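Long-range contacts in ferredoxin (Rhodopseudomonas palustris, PDB 4LTU), which carries a single [2Fe-2S] cluster and, as a member of the adrenodoxin/putidaredoxin family, probably shuttles electrons between redox partner proteins: residues D17-M25 and S86-E94; A47-L58 and S77-C87. All coordinates share one frame; numbering follows the deposited sequence.

Interaction 1: residues D17-M25 and S86-E94. With FES (Fe2/s2 (inorganic) cluster), chain C.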
ATOM      1  N   ASP A  17       8.997 -10.139  -1.892  1.00 25.66           N
ATOM      2  CA  ASP A  17       9.559 -10.323  -0.566  1.00 25.01           C
ATOM      3  C   ASP A  17       9.562  -9.006   0.208  1.00 24.66           C
ATOM      4  O   ASP A  17       9.626  -7.910  -0.365  1.00 24.02           O
ATOM      5  CB  ASP A  17      10.965 -10.889  -0.679  1.00 25.06           C
ATOM      6  CG  ASP A  17      11.008 -12.126  -1.561  1.00 26.14           C
ATOM      7  OD1 ASP A  17      11.259 -13.212  -1.025  1.00 25.93           O
ATOM      8  OD2 ASP A  17      10.767 -12.015  -2.789  1.00 28.88           O
ATOM      9  N   ALA A  18       9.467  -9.133   1.518  1.00 24.25           N
ATOM     10  CA  ALA A  18       9.534  -8.009   2.393  1.00 24.84           C
ATOM     11  C   ALA A  18      10.050  -8.526   3.716  1.00 25.22           C
ATOM     12  O   ALA A  18       9.656  -9.595   4.176  1.00 25.76           O
ATOM     13  CB  ALA A  18       8.157  -7.368   2.557  1.00 24.59           C
ATOM     14  N   ALA A  19      10.959  -7.778   4.317  1.00 24.99           N
ATOM     15  CA  ALA A  19      11.438  -8.128   5.637  1.00 24.39           C
ATOM     16  C   ALA A  19      10.419  -7.547   6.598  1.00 24.41           C
ATOM     17  O   ALA A  19       9.590  -6.723   6.200  1.00 24.80           O
ATOM     18  CB  ALA A  19      12.819  -7.513   5.861  1.00 24.40           C
ATOM     19  N   ILE A  20      10.468  -7.983   7.851  1.00 23.82           N
ATOM     20  CA  ILE A  20       9.690  -7.395   8.897  1.00 23.76           C
ATOM     21  C   ILE A  20      10.197  -5.951   9.045  1.00 23.55           C
ATOM     22  O   ILE A  20      11.412  -5.710   9.064  1.00 22.55           O
ATOM     23  CB  ILE A  20       9.861  -8.190  10.208  1.00 24.30           C
ATOM     24  CG1 ILE A  20       9.537  -9.671   9.969  1.00 25.65           C
ATOM     25  CG2 ILE A  20       8.951  -7.638  11.302  1.00 24.77           C
ATOM     26  CD1 ILE A  20       9.783 -10.586  11.175  1.00 26.84           C
ATOM     27  N   GLY A  21       9.261  -4.999   9.080  1.00 23.03           N
ATOM     28  CA  GLY A  21       9.606  -3.585   9.232  1.00 22.21           C
ATOM     29  C   GLY A  21       9.602  -2.750   7.962  1.00 21.79           C
ATOM     30  O   GLY A  21       9.410  -1.533   8.029  1.00 21.82           O
ATOM     31  N   ASP A  22       9.858  -3.373   6.810  1.00 21.31           N
ATOM     32  CA  ASP A  22       9.697  -2.662   5.550  1.00 20.24           C
ATOM     33  C   ASP A  22       8.258  -2.200   5.457  1.00 19.97           C
ATOM     34  O   ASP A  22       7.327  -2.910   5.864  1.00 19.81           O
ATOM     35  CB  ASP A  22      10.001  -3.532   4.322  1.00 20.71           C
ATOM     36  CG  ASP A  22      11.412  -4.115   4.321  1.00 19.43           C
ATOM     37  OD1 ASP A  22      12.265  -3.693   5.108  1.00 22.17           O
ATOM     38  OD2 ASP A  22      11.670  -5.014   3.511  1.00 19.97           O
ATOM     39  N   SER A  23       8.078  -0.983   4.957  1.00 19.36           N
ATOM     40  CA  SER A  23       6.779  -0.574   4.510  1.00 18.55           C
ATOM     41  C   SER A  23       6.471  -1.371   3.227  1.00 17.83           C
ATOM     42  O   SER A  23       7.379  -1.917   2.600  1.00 17.59           O
ATOM     43  CB  SER A  23       6.772   0.923   4.266  1.00 17.90           C
ATOM     44  OG  SER A  23       7.526   1.210   3.115  1.00 19.06           O
ATOM     45  N   ALA A  24       5.196  -1.418   2.858  1.00 17.32           N
ATOM     46  CA  ALA A  24       4.713  -2.065   1.635  1.00 16.78           C
ATOM     47  C   ALA A  24       5.230  -1.356   0.393  1.00 16.82           C
ATOM     48  O   ALA A  24       5.419  -1.976  -0.654  1.00 17.76           O
ATOM     49  CB  ALA A  24       3.166  -2.111   1.629  1.00 15.82           C
ATOM     50  N   MET A  25       5.448  -0.059   0.519  1.00 16.22           N
ATOM     51  CA  MET A  25       5.967   0.761  -0.558  1.00 16.19           C
ATOM     52  C   MET A  25       7.442   0.409  -0.840  1.00 16.12           C
ATOM     53  O   MET A  25       7.865   0.245  -2.003  1.00 14.99           O
ATOM     54  CB  MET A  25       5.828   2.251  -0.197  1.00 14.99           C
ATOM     55  CG  MET A  25       6.393   3.193  -1.276  1.00 16.60           C
ATOM     56  SD  MET A  25       7.133   4.665  -0.544  1.00 20.09           S
ATOM     57  CE  MET A  25       8.513   3.933   0.320  1.00 16.32           C
ATOM     58  N   SER A  86       0.498   2.992   1.419  1.00 13.92           N
ATOM     59  CA  SER A  86       1.364   1.839   1.502  1.00 14.23           C
ATOM     60  C   SER A  86       2.688   2.073   2.212  1.00 14.11           C
ATOM     61  O   SER A  86       3.287   1.120   2.697  1.00 14.05           O
ATOM     62  CB  SER A  86       1.626   1.272   0.107  1.00 14.35           C
ATOM     63  OG  SER A  86       2.407   2.175  -0.642  1.00 15.48           O
ATOM     64  N   CYS A  87       3.159   3.311   2.279  1.00 14.74           N
ATOM     65  CA  CYS A  87       4.381   3.597   3.051  1.00 15.01           C
ATOM     66  C   CYS A  87       4.075   3.592   4.569  1.00 15.84           C
ATOM     67  O   CYS A  87       4.983   3.471   5.390  1.00 15.29           O
ATOM     68  CB  CYS A  87       5.022   4.923   2.610  1.00 15.19           C
ATOM     69  SG  CYS A  87       4.023   6.420   2.936  1.00 12.40           S
ATOM     70  N   GLN A  88       2.793   3.709   4.921  1.00 15.79           N
ATOM     71  CA  GLN A  88       2.366   3.625   6.321  1.00 16.96           C
ATOM     72  C   GLN A  88       1.931   2.197   6.762  1.00 17.52           C
ATOM     73  O   GLN A  88       1.438   2.011   7.872  1.00 17.89           O
ATOM     74  CB  GLN A  88       1.239   4.637   6.604  1.00 17.06           C
ATOM     75  CG  GLN A  88       1.541   6.059   6.182  1.00 17.26           C
ATOM     76  CD  GLN A  88       2.775   6.603   6.822  1.00 17.86           C
ATOM     77  OE1 GLN A  88       2.797   6.825   8.031  1.00 21.36           O
ATOM     78  NE2 GLN A  88       3.834   6.799   6.026  1.00 16.77           N
ATOM     79  N   ILE A  89       2.107   1.201   5.897  1.00 17.69           N
ATOM     80  CA  ILE A  89       1.876  -0.185   6.291  1.00 18.02           C
ATOM     81  C   ILE A  89       3.222  -0.872   6.603  1.00 19.64           C
ATOM     82  O   ILE A  89       4.078  -1.028   5.720  1.00 19.49           O
ATOM     83  CB  ILE A  89       1.117  -0.964   5.197  1.00 17.39           C
ATOM     84  CG1 ILE A  89      -0.326  -0.434   5.062  1.00 16.59           C
ATOM     85  CG2 ILE A  89       1.139  -2.448   5.500  1.00 15.83           C
ATOM     86  CD1 ILE A  89      -1.037  -0.772   3.746  1.00 12.44           C
ATOM     87  N   LYS A  90       3.389  -1.258   7.861  1.00 20.69           N
ATOM     88  CA  LYS A  90       4.576  -1.931   8.320  1.00 23.14           C
ATOM     89  C   LYS A  90       4.307  -3.434   8.358  1.00 24.32           C
ATOM     90  O   LYS A  90       3.277  -3.890   8.887  1.00 24.32           O
ATOM     91  CB  LYS A  90       5.003  -1.393   9.700  1.00 23.58           C
ATOM     92  CG  LYS A  90       5.565   0.068   9.681  1.00 24.34           C
ATOM     93  CD  LYS A  90       5.123   0.864  10.944  1.00 28.73           C
ATOM     94  CE  LYS A  90       6.141   1.950  11.401  1.00 30.99           C
ATOM     95  NZ  LYS A  90       5.740   2.615  12.698  1.00 31.97           N
ATOM     96  N   ILE A  91       5.232  -4.195   7.773  1.00 25.55           N
ATOM     97  CA  ILE A  91       5.107  -5.643   7.691  1.00 26.27           C
ATOM     98  C   ILE A  91       5.590  -6.343   8.958  1.00 26.59           C
ATOM     99  O   ILE A  91       6.600  -5.959   9.561  1.00 26.35           O
ATOM    100  CB  ILE A  91       5.724  -6.191   6.395  1.00 26.67           C
ATOM    101  CG1 ILE A  91       4.775  -5.852   5.254  1.00 27.05           C
ATOM    102  CG2 ILE A  91       5.885  -7.736   6.442  1.00 26.86           C
ATOM    103  CD1 ILE A  91       5.426  -5.091   4.159  1.00 30.59           C
ATOM    104  N   ALA A  92       4.803  -7.337   9.364  1.00 27.21           N
ATOM    105  CA  ALA A  92       5.043  -8.148  10.556  1.00 27.88           C
ATOM    106  C   ALA A  92       4.653  -9.587  10.214  1.00 28.20           C
ATOM    107  O   ALA A  92       3.954  -9.820   9.220  1.00 28.76           O
ATOM    108  CB  ALA A  92       4.202  -7.628  11.732  1.00 28.23           C
ATOM    109  N   PRO A  93       5.105 -10.562  11.023  1.00 28.52           N
ATOM    110  CA  PRO A  93       4.847 -11.969  10.680  1.00 28.36           C
ATOM    111  C   PRO A  93       3.391 -12.208  10.276  1.00 28.28           C
ATOM    112  O   PRO A  93       3.117 -12.874   9.268  1.00 28.48           O
ATOM    113  CB  PRO A  93       5.155 -12.713  11.996  1.00 28.66           C
ATOM    114  CG  PRO A  93       6.098 -11.805  12.728  1.00 28.53           C
ATOM    115  CD  PRO A  93       5.747 -10.410  12.347  1.00 27.78           C
ATOM    116  N   GLU A  94       2.476 -11.632  11.057  1.00 28.23           N
ATOM    117  CA  GLU A  94       1.041 -11.780  10.895  1.00 28.16           C
ATOM    118  C   GLU A  94       0.526 -11.249   9.558  1.00 27.68           C
ATOM    119  O   GLU A  94      -0.600 -11.574   9.153  1.00 27.18           O
ATOM    120  CB  GLU A  94       0.306 -11.074  12.036  1.00 28.74           C
ATOM    121  CG  GLU A  94       1.062 -11.049  13.382  1.00 32.60           C
ATOM    122  CD  GLU A  94       1.886  -9.767  13.602  1.00 36.39           C
ATOM    123  OE1 GLU A  94       1.469  -8.691  13.115  1.00 38.22           O
ATOM    124  OE2 GLU A  94       2.932  -9.831  14.289  1.00 38.45           O
TER
HETATM  125 FE1  FES C 201       4.285  10.000   0.194  1.00 17.72          FE
HETATM  126 FE2  FES C 201       3.479   7.311   1.084  1.00 16.41          FE
HETATM  127  S1  FES C 201       2.788   9.333   1.607  1.00 19.16           S
HETATM  128  S2  FES C 201       4.923   7.968  -0.392  1.00 15.65           S
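Gly21 and Asp22 pair with Ile91 through the backbone in the beta-grasp fold of this adrenodoxin-type [2Fe-2S] ferredoxin, at the end of the contact away from the cluster. Gly21 N donates to Ile91 O at 2.9 Å, and Ile91 N donates back to Asp22 O at 3.1 Å. The second of these and a weak bond from Ala24 N to Ile89 O flank a single bridge between Ser23 and Lys90. The Ile91 side chain packs beside the bridge. Its CD1 reaches Ala18 CB at 3.9 Å and also lies against Asp22 O, while CG2 faces Ala19 O. This branch faces Ala19 because CG2 stands opposite the backbone N, with CG1 beside that N (chi1 -75°). Ile4 of strand 3-7 also touches Ile91. Replacing Ile91 by an alanine would probably open a gap against Ala18 and weaken the tie to Ile4.

Toward the cluster, Ala24 N makes a second weak bond, to Ser86 O. Met25 N approaches Ser86 O from above the carbonyl plane, at 3.3 Å. Met25 SD then packs on Cys87 CB at 3.8 Å and comes near the bridging sulfide S2 of the cluster. Its chain bends at chi2 and chi3 to get there. Cys87 SG binds the iron atom FE2 at 2.1 Å.

A second shell sets these groups. The type II turn from Ala19 to Asp22 is tied by Ala19 N to Asp22 OD2, met from above the carboxylate plane. Ser23 OG caps helix 24-29 at Phe26 N. Gln88 NE2 donates to the cluster ligand Cys87 SG at 3.1 Å, with the sulfur lying in the amide plane.

Interaction 2: residues A47-L58 and S77-C87; sequences ATCHVYVDDLWL and SDRLPNSRLSC. With FES (Fe2/s2 (inorganic) cluster), chain C.
Val51 and Arg84 exchange two backbone hydrogen bonds, Val51 N to Arg84 O and Arg84 N to Val51 O, each 2.8 Å long and nearly straight. Cys49 O accepts twice from Ser86. Ser86 OG reaches Cys49 O in the carbonyl plane, on a lone pair, at 2.7 Å; the N comes from above that plane. This OG lies between its own backbone N and carbonyl carbon (chi1 68°), which turns it onto Cys49 O. Asn82 holds both the N-H and the C=O of Val53: its backbone O accepts from Val53 N, and its ND2 donates to Val53 O at 3.0 Å, from above that carbonyl plane.

These bonds join strands 50-53 and 83-85 as an antiparallel pair at one margin of the mixed sheet of the beta-grasp fold. The type I turn from Leu80 to Ser83 leads into the second strand. At the other end, Cys49 SG binds the iron atom FE2 at 2.3 Å, the same iron that Cys87 holds.

Leu80 CD1 sits over the centre of the Tyr52 ring, a CH-pi contact of 3.4 Å to the centroid. Arg84 lies alongside Val53, and its NE reaches out to a salt bridge with Glu68. Leu85 CD2 packs on Cys49 SG at 3.6 Å.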
ATOM      1  N   ALA A  47      -0.129  11.703  -1.542  1.00 18.99           N
ATOM      2  CA  ALA A  47      -1.160  10.675  -1.646  1.00 18.59           C
ATOM      3  C   ALA A  47      -0.874   9.675  -2.760  1.00 18.25           C
ATOM      4  O   ALA A  47      -1.803   9.038  -3.243  1.00 18.81           O
ATOM      5  CB  ALA A  47      -2.542  11.326  -1.794  1.00 18.28           C
ATOM      6  N   THR A  48       0.412   9.504  -3.117  1.00 17.59           N
ATOM      7  CA  THR A  48       0.810   8.828  -4.355  1.00 16.72           C
ATOM      8  C   THR A  48       1.438   7.439  -4.180  1.00 16.57           C
ATOM      9  O   THR A  48       2.023   6.892  -5.135  1.00 16.12           O
ATOM     10  CB  THR A  48       1.789   9.712  -5.244  1.00 17.04           C
ATOM     11  OG1 THR A  48       3.081   9.783  -4.632  1.00 15.27           O
ATOM     12  CG2 THR A  48       1.245  11.159  -5.495  1.00 16.80           C
ATOM     13  N   CYS A  49       1.350   6.891  -2.963  1.00 16.19           N
ATOM     14  CA  CYS A  49       1.647   5.481  -2.690  1.00 14.76           C
ATOM     15  C   CYS A  49       0.355   4.710  -2.331  1.00 14.41           C
ATOM     16  O   CYS A  49       0.419   3.712  -1.601  1.00 14.34           O
ATOM     17  CB  CYS A  49       2.622   5.360  -1.514  1.00 15.21           C
ATOM     18  SG  CYS A  49       1.961   5.939   0.079  1.00 14.81           S
ATOM     19  N   HIS A  50      -0.785   5.204  -2.818  1.00 13.45           N
ATOM     20  CA  HIS A  50      -2.150   4.694  -2.553  1.00 13.94           C
ATOM     21  C   HIS A  50      -2.262   3.191  -2.806  1.00 14.05           C
ATOM     22  O   HIS A  50      -1.727   2.702  -3.786  1.00 13.88           O
ATOM     23  CB  HIS A  50      -3.105   5.440  -3.523  1.00 13.33           C
ATOM     24  CG  HIS A  50      -4.570   5.231  -3.277  1.00 13.12           C
ATOM     25  ND1 HIS A  50      -5.081   4.714  -2.099  1.00 14.85           N
ATOM     26  CD2 HIS A  50      -5.644   5.562  -4.039  1.00 10.92           C
ATOM     27  CE1 HIS A  50      -6.405   4.721  -2.152  1.00 12.87           C
ATOM     28  NE2 HIS A  50      -6.767   5.250  -3.311  1.00 15.45           N
ATOM     29  N   VAL A  51      -2.919   2.456  -1.915  1.00 14.82           N
ATOM     30  CA  VAL A  51      -3.297   1.070  -2.220  1.00 15.32           C
ATOM     31  C   VAL A  51      -4.664   0.743  -1.646  1.00 16.40           C
ATOM     32  O   VAL A  51      -5.126   1.410  -0.729  1.00 17.03           O
ATOM     33  CB  VAL A  51      -2.294   0.016  -1.685  1.00 15.62           C
ATOM     34  CG1 VAL A  51      -0.984   0.010  -2.481  1.00 15.45           C
ATOM     35  CG2 VAL A  51      -2.057   0.172  -0.189  1.00 14.56           C
ATOM     36  N   TYR A  52      -5.308  -0.295  -2.183  1.00 17.80           N
ATOM     37  CA  TYR A  52      -6.479  -0.905  -1.531  1.00 18.41           C
ATOM     38  C   TYR A  52      -6.092  -2.226  -0.872  1.00 19.26           C
ATOM     39  O   TYR A  52      -5.637  -3.165  -1.520  1.00 19.58           O
ATOM     40  CB  TYR A  52      -7.648  -1.116  -2.498  1.00 17.67           C
ATOM     41  CG  TYR A  52      -7.873  -0.040  -3.584  1.00 18.46           C
ATOM     42  CD1 TYR A  52      -8.115   1.292  -3.253  1.00 17.12           C
ATOM     43  CD2 TYR A  52      -7.912  -0.396  -4.937  1.00 18.74           C
ATOM     44  CE1 TYR A  52      -8.339   2.271  -4.243  1.00 16.11           C
ATOM     45  CE2 TYR A  52      -8.148   0.562  -5.938  1.00 19.02           C
ATOM     46  CZ  TYR A  52      -8.367   1.895  -5.577  1.00 20.52           C
ATOM     47  OH  TYR A  52      -8.598   2.836  -6.570  1.00 19.75           O
ATOM     48  N   VAL A  53      -6.245  -2.281   0.439  1.00 21.14           N
ATOM     49  CA  VAL A  53      -6.028  -3.498   1.180  1.00 22.67           C
ATOM     50  C   VAL A  53      -7.194  -4.459   0.879  1.00 24.73           C
ATOM     51  O   VAL A  53      -8.358  -4.025   0.716  1.00 24.54           O
ATOM     52  CB  VAL A  53      -5.958  -3.195   2.668  1.00 22.78           C
ATOM     53  CG1 VAL A  53      -5.618  -4.441   3.448  1.00 21.08           C
ATOM     54  CG2 VAL A  53      -4.902  -2.096   2.920  1.00 22.90           C
ATOM     55  N   ASP A  54      -6.879  -5.747   0.759  1.00 25.79           N
ATOM     56  CA  ASP A  54      -7.924  -6.727   0.545  1.00 27.84           C
ATOM     57  C   ASP A  54      -8.914  -6.706   1.701  1.00 27.95           C
ATOM     58  O   ASP A  54      -8.521  -6.720   2.879  1.00 27.50           O
ATOM     59  CB  ASP A  54      -7.358  -8.137   0.378  1.00 28.21           C
ATOM     60  CG  ASP A  54      -8.309  -9.036  -0.379  1.00 31.56           C
ATOM     61  OD1 ASP A  54      -8.858  -8.568  -1.406  1.00 31.40           O
ATOM     62  OD2 ASP A  54      -8.515 -10.202   0.049  1.00 36.44           O
ATOM     63  N   ASP A  55     -10.196  -6.679   1.330  1.00 28.49           N
ATOM     64  CA  ASP A  55     -11.337  -6.744   2.251  1.00 28.69           C
ATOM     65  C   ASP A  55     -11.088  -7.580   3.516  1.00 28.42           C
ATOM     66  O   ASP A  55     -11.462  -7.175   4.611  1.00 29.36           O
ATOM     67  CB  ASP A  55     -12.571  -7.264   1.484  1.00 29.08           C
ATOM     68  CG  ASP A  55     -13.853  -7.256   2.338  1.00 31.29           C
ATOM     69  OD1 ASP A  55     -14.021  -6.319   3.167  1.00 30.95           O
ATOM     70  OD2 ASP A  55     -14.686  -8.190   2.167  1.00 31.38           O
ATOM     71  N   LEU A  56     -10.439  -8.730   3.355  1.00 27.84           N
ATOM     72  CA  LEU A  56     -10.180  -9.657   4.445  1.00 27.22           C
ATOM     73  C   LEU A  56      -8.950  -9.357   5.289  1.00 26.78           C
ATOM     74  O   LEU A  56      -8.833  -9.877   6.409  1.00 27.36           O
ATOM     75  CB  LEU A  56     -10.131 -11.105   3.919  1.00 27.70           C
ATOM     76  CG  LEU A  56     -11.357 -11.578   3.127  1.00 27.79           C
ATOM     77  CD1 LEU A  56     -10.974 -12.758   2.258  1.00 27.79           C
ATOM     78  CD2 LEU A  56     -12.619 -11.896   4.007  1.00 26.06           C
ATOM     79  N   TRP A  57      -8.038  -8.526   4.774  1.00 25.83           N
ATOM     80  CA  TRP A  57      -6.789  -8.192   5.493  1.00 24.06           C
ATOM     81  C   TRP A  57      -6.845  -6.845   6.228  1.00 24.03           C
ATOM     82  O   TRP A  57      -6.026  -6.592   7.105  1.00 24.37           O
ATOM     83  CB  TRP A  57      -5.556  -8.225   4.556  1.00 23.26           C
ATOM     84  CG  TRP A  57      -5.070  -9.603   4.173  1.00 20.96           C
ATOM     85  CD1 TRP A  57      -5.436 -10.317   3.072  1.00 19.00           C
ATOM     86  CD2 TRP A  57      -4.134 -10.424   4.889  1.00 18.83           C
ATOM     87  NE1 TRP A  57      -4.790 -11.541   3.058  1.00 17.36           N
ATOM     88  CE2 TRP A  57      -3.988 -11.630   4.163  1.00 18.40           C
ATOM     89  CE3 TRP A  57      -3.418 -10.267   6.085  1.00 20.47           C
ATOM     90  CZ2 TRP A  57      -3.134 -12.670   4.582  1.00 17.72           C
ATOM     91  CZ3 TRP A  57      -2.573 -11.306   6.504  1.00 18.26           C
ATOM     92  CH2 TRP A  57      -2.438 -12.486   5.748  1.00 16.97           C
ATOM     93  N   LEU A  58      -7.782  -5.971   5.867  1.00 24.15           N
ATOM     94  CA  LEU A  58      -7.891  -4.677   6.544  1.00 24.04           C
ATOM     95  C   LEU A  58      -7.828  -4.822   8.067  1.00 24.19           C
ATOM     96  O   LEU A  58      -7.033  -4.142   8.717  1.00 24.20           O
ATOM     97  CB  LEU A  58      -9.145  -3.916   6.129  1.00 23.46           C
ATOM     98  CG  LEU A  58      -9.056  -2.388   6.354  1.00 24.41           C
ATOM     99  CD1 LEU A  58      -8.022  -1.720   5.478  1.00 22.13           C
ATOM    100  CD2 LEU A  58     -10.427  -1.663   6.192  1.00 24.62           C
ATOM    101  N   SER A  77      -6.893   8.657  -7.653  1.00 20.95           N
ATOM    102  CA  SER A  77      -8.036   7.734  -7.707  1.00 21.37           C
ATOM    103  C   SER A  77      -8.752   7.789  -6.375  1.00 20.91           C
ATOM    104  O   SER A  77      -8.135   7.506  -5.339  1.00 21.22           O
ATOM    105  CB  SER A  77      -7.567   6.280  -7.904  1.00 21.25           C
ATOM    106  OG  SER A  77      -7.276   5.966  -9.256  1.00 23.15           O
ATOM    107  N   ASP A  78     -10.046   8.097  -6.404  1.00 20.50           N
ATOM    108  CA  ASP A  78     -10.844   8.338  -5.191  1.00 20.71           C
ATOM    109  C   ASP A  78     -10.783   7.214  -4.128  1.00 20.61           C
ATOM    110  O   ASP A  78     -10.829   6.000  -4.453  1.00 20.39           O
ATOM    111  CB  ASP A  78     -12.297   8.727  -5.560  1.00 20.94           C
ATOM    112  CG  ASP A  78     -12.403  10.162  -6.093  1.00 22.98           C
ATOM    113  OD1 ASP A  78     -13.299  10.456  -6.925  1.00 26.47           O
ATOM    114  OD2 ASP A  78     -11.589  11.017  -5.674  1.00 24.01           O
ATOM    115  N   ARG A  79     -10.658   7.626  -2.865  1.00 19.72           N
ATOM    116  CA  ARG A  79     -10.458   6.683  -1.765  1.00 18.45           C
ATOM    117  C   ARG A  79     -11.646   5.724  -1.622  1.00 18.35           C
ATOM    118  O   ARG A  79     -12.778   6.061  -1.927  1.00 18.37           O
ATOM    119  CB  ARG A  79     -10.165   7.403  -0.449  1.00 17.92           C
ATOM    120  CG  ARG A  79     -11.349   8.162   0.193  1.00 16.74           C
ATOM    121  CD  ARG A  79     -10.887   9.046   1.361  1.00 16.27           C
ATOM    122  NE  ARG A  79     -10.545   8.273   2.572  1.00 18.74           N
ATOM    123  CZ  ARG A  79      -9.986   8.777   3.682  1.00 18.55           C
ATOM    124  NH1 ARG A  79      -9.683  10.063   3.754  1.00 16.44           N
ATOM    125  NH2 ARG A  79      -9.726   7.989   4.741  1.00 19.24           N
ATOM    126  N   LEU A  80     -11.352   4.515  -1.190  1.00 17.91           N
ATOM    127  CA  LEU A  80     -12.351   3.512  -0.951  1.00 17.58           C
ATOM    128  C   LEU A  80     -12.222   3.233   0.548  1.00 17.45           C
ATOM    129  O   LEU A  80     -11.209   3.558   1.133  1.00 17.01           O
ATOM    130  CB  LEU A  80     -11.981   2.256  -1.751  1.00 17.68           C
ATOM    131  CG  LEU A  80     -11.814   2.263  -3.266  1.00 17.92           C
ATOM    132  CD1 LEU A  80     -11.441   0.861  -3.779  1.00 18.00           C
ATOM    133  CD2 LEU A  80     -13.089   2.836  -3.995  1.00 19.60           C
ATOM    134  N   PRO A  81     -13.236   2.622   1.171  1.00 18.01           N
ATOM    135  CA  PRO A  81     -13.123   2.162   2.573  1.00 18.23           C
ATOM    136  C   PRO A  81     -11.761   1.542   2.914  1.00 18.67           C
ATOM    137  O   PRO A  81     -11.146   1.873   3.933  1.00 19.25           O
ATOM    138  CB  PRO A  81     -14.187   1.074   2.646  1.00 17.63           C
ATOM    139  CG  PRO A  81     -15.225   1.539   1.741  1.00 16.38           C
ATOM    140  CD  PRO A  81     -14.545   2.254   0.598  1.00 17.97           C
ATOM    141  N   ASN A  82     -11.302   0.646   2.052  1.00 19.02           N
ATOM    142  CA  ASN A  82     -10.076  -0.111   2.291  1.00 19.11           C
ATOM    143  C   ASN A  82      -8.790   0.591   1.840  1.00 18.37           C
ATOM    144  O   ASN A  82      -7.708   0.024   1.926  1.00 18.94           O
ATOM    145  CB  ASN A  82     -10.196  -1.463   1.610  1.00 19.08           C
ATOM    146  CG  ASN A  82     -11.118  -2.416   2.356  1.00 22.02           C
ATOM    147  OD1 ASN A  82     -11.980  -2.002   3.157  1.00 24.37           O
ATOM    148  ND2 ASN A  82     -10.952  -3.706   2.088  1.00 23.35           N
ATOM    149  N   SER A  83      -8.916   1.820   1.363  1.00 17.41           N
ATOM    150  CA  SER A  83      -7.754   2.629   0.981  1.00 16.98           C
ATOM    151  C   SER A  83      -6.715   2.789   2.111  1.00 16.33           C
ATOM    152  O   SER A  83      -7.062   2.969   3.272  1.00 16.49           O
ATOM    153  CB  SER A  83      -8.234   3.995   0.466  1.00 17.37           C
ATOM    154  OG  SER A  83      -8.758   3.892  -0.855  1.00 15.21           O
ATOM    155  N   ARG A  84      -5.440   2.666   1.766  1.00 15.77           N
ATOM    156  CA  ARG A  84      -4.334   2.911   2.696  1.00 14.96           C
ATOM    157  C   ARG A  84      -3.172   3.570   1.932  1.00 14.04           C
ATOM    158  O   ARG A  84      -3.089   3.477   0.707  1.00 13.51           O
ATOM    159  CB  ARG A  84      -3.815   1.610   3.340  1.00 15.32           C
ATOM    160  CG  ARG A  84      -4.663   0.933   4.446  1.00 16.79           C
ATOM    161  CD  ARG A  84      -4.859   1.786   5.679  1.00 15.40           C
ATOM    162  NE  ARG A  84      -3.566   2.285   6.105  1.00 18.40           N
ATOM    163  CZ  ARG A  84      -2.886   1.868   7.169  1.00 17.99           C
ATOM    164  NH1 ARG A  84      -3.382   0.949   7.999  1.00 17.02           N
ATOM    165  NH2 ARG A  84      -1.700   2.401   7.404  1.00 18.48           N
ATOM    166  N   LEU A  85      -2.291   4.234   2.673  1.00 13.67           N
ATOM    167  CA  LEU A  85      -1.002   4.698   2.165  1.00 13.68           C
ATOM    168  C   LEU A  85      -0.014   3.605   2.478  1.00 13.89           C
ATOM    169  O   LEU A  85       0.245   3.322   3.639  1.00 13.14           O
ATOM    170  CB  LEU A  85      -0.563   5.990   2.860  1.00 13.87           C
ATOM    171  CG  LEU A  85      -1.359   7.239   2.478  1.00 12.31           C
ATOM    172  CD1 LEU A  85      -0.905   8.384   3.319  1.00  9.69           C
ATOM    173  CD2 LEU A  85      -1.133   7.518   0.991  1.00  8.41           C
ATOM    174  N   SER A  86       0.498   2.992   1.419  1.00 13.92           N
ATOM    175  CA  SER A  86       1.364   1.839   1.502  1.00 14.23           C
ATOM    176  C   SER A  86       2.688   2.073   2.212  1.00 14.11           C
ATOM    177  O   SER A  86       3.287   1.120   2.697  1.00 14.05           O
ATOM    178  CB  SER A  86       1.626   1.272   0.107  1.00 14.35           C
ATOM    179  OG  SER A  86       2.407   2.175  -0.642  1.00 15.48           O
ATOM    180  N   CYS A  87       3.159   3.311   2.279  1.00 14.74           N
ATOM    181  CA  CYS A  87       4.381   3.597   3.051  1.00 15.01           C
ATOM    182  C   CYS A  87       4.075   3.592   4.569  1.00 15.84           C
ATOM    183  O   CYS A  87       4.983   3.471   5.390  1.00 15.29           O
ATOM    184  CB  CYS A  87       5.022   4.923   2.610  1.00 15.19           C
ATOM    185  SG  CYS A  87       4.023   6.420   2.936  1.00 12.40           S
TER
HETATM  186 FE1  FES C 201       4.285  10.000   0.194  1.00 17.72          FE
HETATM  187 FE2  FES C 201       3.479   7.311   1.084  1.00 16.41          FE
HETATM  188  S1  FES C 201       2.788   9.333   1.607  1.00 19.16           S
HETATM  189  S2  FES C 201       4.923   7.968  -0.392  1.00 15.65           S

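How the interactions relate
Both interactions meet at Ser86 and Cys87, and both reach the cluster. Interaction 2 lies nearer the centre of the chain and holds regular sheet pairing. Interaction 1 lies farther out and ties two mostly irregular stretches together. In both, the cysteines that bind the iron are buried, and exposed residues gather at the far margins, around Ile20 and Pro93 in the first and Leu80 and Pro81 in the second. Interaction 1 relies on backbone bonds, two of them weak, and on apolar packing centred on Ile91. Interaction 2 adds side-chain bonds from Asn82 and Ser86. Ile89 CD1 of interaction 1 packs on Val51, Val53 and Arg84. Along the chain, 47-58 and 77-87 fall within the loop closed by interaction 1.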